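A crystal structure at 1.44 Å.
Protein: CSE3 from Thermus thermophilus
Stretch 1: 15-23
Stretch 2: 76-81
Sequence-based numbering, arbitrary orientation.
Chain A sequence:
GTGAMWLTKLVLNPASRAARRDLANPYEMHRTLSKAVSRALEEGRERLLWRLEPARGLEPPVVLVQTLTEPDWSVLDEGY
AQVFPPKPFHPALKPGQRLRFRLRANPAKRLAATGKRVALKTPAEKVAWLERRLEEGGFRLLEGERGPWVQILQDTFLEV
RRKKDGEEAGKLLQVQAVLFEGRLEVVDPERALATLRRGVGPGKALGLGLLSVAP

Stretch 1 15-23: ASRAARRDL
Stretch 2 (76-81) LDEGYA

The first turns of a helix rest on one tyrosine presented by a beta turn, in a small contact of 256 Å² that is mostly apolar packing fastened at its far end by a single direct hydrogen bond.

Stretch 1 enters as loop through A15 and S16 (phi/psi -82/126), then runs as helix from R17 with phi near -62 and psi between -30 and -51; R20 N bonds S16 O at 3.0 Å, and the i to i+4 pattern continues to L23. S16 is the N-cap: with chi1 t (161°), its OG accepts from A19 N at 3.0 Å, serving an amide that has no preceding helical turn to bond.

Stretch 2 makes a type II turn from D77 to Y80, closed by Y80 N to D77 O at 3.2 Å. E78 (-61/136) and G79 (81/-3) occupy its central positions, the positive phi of G79 favouring glycine. G79 O lies 3.6 Å from S16 CB, and a water joins S16 OG (2.8 Å) to E78 O (3.0 Å), donating to the carbonyl.

Register is set by A19 and Y80, whose CA atoms are 5.6 Å apart. The CA-to-CB bond of Y80 points sideways, but chi1 t (180°) and chi2 89° carry the ring along the helix, burying 97 Å² of the residue. Small side chains allow this close approach: A19 CB covers one ring face, 4.2 Å from Y80 CD1, A18 CB is 3.9 Å from Y80 CD1, and A19 CA is 3.6 Å from Y80 CE1.

At the ring edge, Y80 OH donates to D22 OD2 at 2.6 Å, a short bond to a buried carboxylate, a strong acceptor. The CA-to-CB bond of D22 points toward stretch 2, with chi1 m (-68°), while its OD1 takes a salt bridge from R21 NE at 2.9 Å, so both oxygens are engaged.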

# COMPACT_ATOMS: atom_id res chain seq x y z
N ALA A 15 -18.87 -12.39 9.76
CA ALA A 15 -19.49 -13.69 10.00
C ALA A 15 -18.66 -14.84 9.44
O ALA A 15 -18.80 -15.98 9.87
CB ALA A 15 -20.90 -13.72 9.42
N SER A 16 -17.80 -14.53 8.48
CA SER A 16 -16.96 -15.55 7.86
C SER A 16 -15.72 -15.84 8.69
O SER A 16 -14.95 -14.93 9.01
CB SER A 16 -16.53 -15.12 6.46
OG SER A 16 -15.40 -15.86 6.05
N ARG A 17 -15.51 -17.11 9.03
CA ARG A 17 -14.31 -17.51 9.76
C ARG A 17 -13.05 -17.19 8.96
O ARG A 17 -12.05 -16.75 9.51
CB ARG A 17 -14.36 -19.00 10.09
CG ARG A 17 -13.10 -19.52 10.76
CD ARG A 17 -13.16 -21.02 10.94
NE ARG A 17 -14.35 -21.42 11.68
CZ ARG A 17 -14.67 -22.68 11.96
NH1 ARG A 17 -13.89 -23.67 11.56
NH2 ARG A 17 -15.78 -22.95 12.64
N ALA A 18 -13.12 -17.44 7.65
CA ALA A 18 -12.01 -17.17 6.74
C ALA A 18 -11.67 -15.69 6.73
O ALA A 18 -10.49 -15.32 6.77
CB ALA A 18 -12.35 -17.65 5.34
N ALA A 19 -12.69 -14.85 6.67
CA ALA A 19 -12.50 -13.41 6.69
C ALA A 19 -11.83 -12.98 8.00
O ALA A 19 -10.87 -12.21 7.98
CB ALA A 19 -13.82 -12.69 6.49
N ARG A 20 -12.34 -13.46 9.13
CA ARG A 20 -11.77 -13.11 10.43
C ARG A 20 -10.32 -13.58 10.54
O ARG A 20 -9.47 -12.88 11.09
CB ARG A 20 -12.61 -13.68 11.57
CG ARG A 20 -13.99 -13.06 11.69
CD ARG A 20 -14.66 -13.49 12.99
NE ARG A 20 -14.66 -14.94 13.14
CZ ARG A 20 -15.67 -15.73 12.80
NH1 ARG A 20 -16.78 -15.21 12.28
NH2 ARG A 20 -15.59 -17.04 12.98
N ARG A 21 -10.04 -14.76 10.00
CA ARG A 21 -8.68 -15.29 9.98
C ARG A 21 -7.72 -14.37 9.23
O ARG A 21 -6.66 -14.02 9.73
CB ARG A 21 -8.66 -16.67 9.33
CG ARG A 21 -7.27 -17.24 9.13
CD ARG A 21 -7.28 -18.30 8.04
NE ARG A 21 -7.67 -17.74 6.75
CZ ARG A 21 -8.36 -18.40 5.82
NH1 ARG A 21 -8.73 -19.66 6.03
NH2 ARG A 21 -8.66 -17.80 4.67
N ASP A 22 -8.11 -13.99 8.02
CA ASP A 22 -7.27 -13.11 7.21
C ASP A 22 -7.13 -11.73 7.83
O ASP A 22 -6.09 -11.08 7.70
CB ASP A 22 -7.83 -12.97 5.80
CG ASP A 22 -7.74 -14.26 5.01
OD1 ASP A 22 -7.09 -15.21 5.50
OD2 ASP A 22 -8.31 -14.31 3.90
N LEU A 23 -8.18 -11.26 8.49
CA LEU A 23 -8.13 -9.94 9.11
C LEU A 23 -7.15 -9.91 10.28
O LEU A 23 -6.54 -8.88 10.57
CB LEU A 23 -9.52 -9.50 9.56
CG LEU A 23 -10.46 -9.05 8.43
CD1 LEU A 23 -11.88 -8.93 8.94
CD2 LEU A 23 -9.99 -7.73 7.84
N LEU A 76 -12.46 -16.21 -4.33
CA LEU A 76 -12.84 -16.02 -2.93
C LEU A 76 -13.89 -17.01 -2.48
O LEU A 76 -14.73 -17.45 -3.28
CB LEU A 76 -13.36 -14.60 -2.69
CG LEU A 76 -12.36 -13.48 -2.96
CD1 LEU A 76 -13.02 -12.12 -2.76
CD2 LEU A 76 -11.12 -13.62 -2.07
N ASP A 77 -13.87 -17.35 -1.20
CA ASP A 77 -14.89 -18.22 -0.63
C ASP A 77 -16.24 -17.53 -0.67
O ASP A 77 -16.32 -16.30 -0.57
CB ASP A 77 -14.57 -18.56 0.83
CG ASP A 77 -13.30 -19.36 0.99
OD1 ASP A 77 -12.72 -19.79 -0.03
OD2 ASP A 77 -12.89 -19.59 2.14
N GLU A 78 -17.31 -18.31 -0.79
CA GLU A 78 -18.64 -17.73 -0.67
C GLU A 78 -18.80 -17.14 0.72
O GLU A 78 -18.39 -17.74 1.71
CB GLU A 78 -19.72 -18.79 -0.94
CG GLU A 78 -19.74 -19.29 -2.37
CD GLU A 78 -19.86 -18.17 -3.38
OE1 GLU A 78 -20.39 -17.09 -3.02
OE2 GLU A 78 -19.42 -18.35 -4.54
N GLY A 79 -19.38 -15.95 0.79
CA GLY A 79 -19.62 -15.30 2.06
C GLY A 79 -18.42 -14.58 2.65
O GLY A 79 -18.52 -13.94 3.69
N TYR A 80 -17.27 -14.69 1.98
CA TYR A 80 -16.03 -14.07 2.45
C TYR A 80 -16.12 -12.55 2.44
O TYR A 80 -15.81 -11.89 3.44
CB TYR A 80 -14.84 -14.54 1.60
CG TYR A 80 -13.49 -13.96 1.98
CD1 TYR A 80 -12.70 -14.59 2.93
CD2 TYR A 80 -13.01 -12.81 1.37
CE1 TYR A 80 -11.45 -14.07 3.27
CE2 TYR A 80 -11.76 -12.30 1.70
CZ TYR A 80 -11.00 -12.93 2.66
OH TYR A 80 -9.76 -12.41 2.98
N ALA A 81 -16.54 -12.00 1.30
CA ALA A 81 -16.61 -10.55 1.17
C ALA A 81 -17.63 -10.09 0.14
O ALA A 81 -18.04 -10.85 -0.74
CB ALA A 81 -15.23 -10.00 0.82
O HOH W 1 -16.42 -17.37 3.94